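Local coordinates for protein Atp-dependent DNA ligase (Psychromonas sp., PDB 4D05) that probably seals nicks in DNA with ATP as cofactor, passing through a covalent enzyme-adenylate intermediate, at residues A181-I186 / I233-T238. Numbering follows the deposited sequence.
Sequences AEATVI and ITYRFT
Strands 181-186 and 233-237 are antiparallel neighbours in the five-stranded sheet of the OB-like domain, the second domain of the DNA ligase core, with 179-190 in the middle of the strand order. Two hydrogen-bonded pairs, Ala181 with Tyr235 and Ala183 with Ile233, flank the non-hydrogen-bonded pair Glu182-Thr234. All four N-H···O=C bonds run nearly along the C=O axis, the straightest from Ile233 N to Ala183 O (2.8 Å, 175° at the hydrogen). The tight side carries Ala181, Ala183, Ile233 and Tyr235. Tyr235 has CG in the crowded position between backbone N and carbonyl carbon (chi1 64°), which carries its ring back over the neighbouring strand: CE1 lies 3.7 Å from Ala183 CB, and CZ is 3.7 Å from Ala181 CB. Phe212 meets this ring edge-to-face, while Asn206 ND2 bonds its OH, and a water links that hydroxyl to Glu182 O, to which it donates. Farther along, the side chains of Val185 and Ile233 cross at about a right angle, CG2 against CG2 at 3.7 Å, and at the other end Phe237 CE1 approaches Ala181 CB. The other face is looser and polar. There the partly exposed Glu182, bent at chi2 (68°), lies alongside Thr234, whose OG1 also bonds Arg255 NH1. Thr234 OG1 gives its proton to the anti lone pair of Glu182 OE2, 2.8 Å away.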
loop_
_atom_site.group_PDB
_atom_site.type_symbol
_atom_site.label_atom_id
_atom_site.label_comp_id
_atom_site.label_asym_id
_atom_site.label_seq_id
_atom_site.Cartn_x
_atom_site.Cartn_y
_atom_site.Cartn_z
ATOM N N ALA A 181 3.046 5.323 -12.245
ATOM C CA ALA A 181 4.480 5.500 -12.391
ATOM C C ALA A 181 4.710 6.627 -13.391
ATOM O O ALA A 181 3.745 7.142 -13.982
ATOM C CB ALA A 181 5.079 4.259 -12.883
ATOM N N GLU A 182 5.973 7.018 -13.558
ATOM C CA GLU A 182 6.319 8.111 -14.478
ATOM C C GLU A 182 7.028 7.665 -15.755
ATOM O O GLU A 182 7.729 6.645 -15.810
ATOM C CB GLU A 182 7.158 9.190 -13.759
ATOM C CG GLU A 182 6.325 10.109 -12.836
ATOM C CD GLU A 182 5.771 9.384 -11.627
ATOM O OE1 GLU A 182 6.583 8.934 -10.794
ATOM O OE2 GLU A 182 4.529 9.275 -11.487
ATOM N N ALA A 183 6.842 8.460 -16.799
ATOM C CA ALA A 183 7.493 8.203 -18.081
ATOM C C ALA A 183 7.644 9.512 -18.816
ATOM O O ALA A 183 6.945 10.480 -18.518
ATOM C CB ALA A 183 6.683 7.246 -18.934
ATOM N N THR A 184 8.522 9.519 -19.817
ATOM C CA THR A 184 8.757 10.716 -20.613
ATOM C C THR A 184 8.042 10.591 -21.957
ATOM O O THR A 184 8.158 9.568 -22.624
ATOM C CB THR A 184 10.268 10.912 -20.835
ATOM O OG1 THR A 184 10.905 11.114 -19.576
ATOM C CG2 THR A 184 10.566 12.107 -21.748
ATOM N N VAL A 185 7.301 11.627 -22.351
ATOM C CA VAL A 185 6.634 11.617 -23.640
ATOM C C VAL A 185 7.704 11.775 -24.721
ATOM O O VAL A 185 8.491 12.723 -24.664
ATOM C CB VAL A 185 5.628 12.782 -23.782
ATOM C CG1 VAL A 185 4.961 12.747 -25.163
ATOM C CG2 VAL A 185 4.583 12.697 -22.683
ATOM N N ILE A 186 7.741 10.875 -25.706
ATOM C CA ILE A 186 8.782 10.975 -26.740
ATOM C C ILE A 186 8.256 11.218 -28.144
ATOM O O ILE A 186 9.009 11.691 -28.995
ATOM C CB ILE A 186 9.749 9.745 -26.743
ATOM C CG1 ILE A 186 9.035 8.428 -27.119
ATOM C CG2 ILE A 186 10.378 9.546 -25.367
ATOM C CD1 ILE A 186 9.987 7.264 -27.335
ATOM N N ILE A 233 5.317 12.517 -17.388
ATOM C CA ILE A 233 3.913 12.309 -17.114
ATOM C C ILE A 233 3.769 11.129 -16.186
ATOM O O ILE A 233 4.690 10.317 -16.068
ATOM C CB ILE A 233 3.079 12.115 -18.418
ATOM C CG1 ILE A 233 3.492 10.861 -19.216
ATOM C CG2 ILE A 233 3.227 13.381 -19.272
ATOM C CD1 ILE A 233 2.845 9.586 -18.765
ATOM N N THR A 234 2.602 11.049 -15.539
ATOM C CA THR A 234 2.250 9.892 -14.745
ATOM C C THR A 234 1.239 9.075 -15.526
ATOM O O THR A 234 0.290 9.629 -16.102
ATOM C CB THR A 234 1.624 10.310 -13.420
ATOM O OG1 THR A 234 2.625 10.947 -12.616
ATOM C CG2 THR A 234 1.095 9.090 -12.672
ATOM N N TYR A 235 1.464 7.764 -15.551
ATOM C CA TYR A 235 0.529 6.838 -16.160
ATOM C C TYR A 235 0.089 5.835 -15.108
ATOM O O TYR A 235 0.758 5.663 -14.091
ATOM C CB TYR A 235 1.133 6.143 -17.368
ATOM C CG TYR A 235 2.311 5.264 -17.065
ATOM C CD1 TYR A 235 3.594 5.795 -17.001
ATOM C CD2 TYR A 235 2.148 3.910 -16.872
ATOM C CE1 TYR A 235 4.699 4.984 -16.718
ATOM C CE2 TYR A 235 3.228 3.089 -16.594
ATOM C CZ TYR A 235 4.504 3.629 -16.504
ATOM O OH TYR A 235 5.582 2.791 -16.244
ATOM N N ARG A 236 -1.040 5.200 -15.389
ATOM C CA ARG A 236 -1.664 4.255 -14.493
ATOM C C ARG A 236 -1.686 2.912 -15.194
ATOM O O ARG A 236 -1.785 2.848 -16.429
ATOM C CB ARG A 236 -3.076 4.762 -14.184
ATOM C CG ARG A 236 -3.877 3.870 -13.279
ATOM C CD ARG A 236 -5.141 4.554 -12.866
ATOM N NE ARG A 236 -4.883 5.810 -12.161
ATOM C CZ ARG A 236 -5.850 6.617 -11.725
ATOM N NH1 ARG A 236 -7.144 6.309 -11.913
ATOM N NH2 ARG A 236 -5.543 7.734 -11.095
ATOM N N PHE A 237 -1.516 1.825 -14.434
ATOM C CA PHE A 237 -1.422 0.506 -15.036
ATOM C C PHE A 237 -1.659 -0.561 -13.978
ATOM O O PHE A 237 -1.780 -0.256 -12.809
ATOM C CB PHE A 237 -0.034 0.319 -15.663
ATOM C CG PHE A 237 1.078 0.209 -14.654
ATOM C CD1 PHE A 237 1.577 1.327 -14.034
ATOM C CD2 PHE A 237 1.628 -1.034 -14.323
ATOM C CE1 PHE A 237 2.606 1.229 -13.102
ATOM C CE2 PHE A 237 2.674 -1.131 -13.389
ATOM C CZ PHE A 237 3.160 0.013 -12.791
ATOM N N THR A 238 -1.676 -1.809 -14.382
ATOM C CA THR A 238 -1.636 -2.877 -13.374
ATOM C C THR A 238 -0.902 -4.100 -13.926
ATOM O O THR A 238 -1.360 -4.741 -14.865
ATOM C CB THR A 238 -3.041 -3.198 -12.833
ATOM O OG1 THR A 238 -2.903 -4.173 -11.794
ATOM C CG2 THR A 238 -3.952 -3.742 -13.913
HETATM O O HOH W 1 8.064 4.005 -14.880
#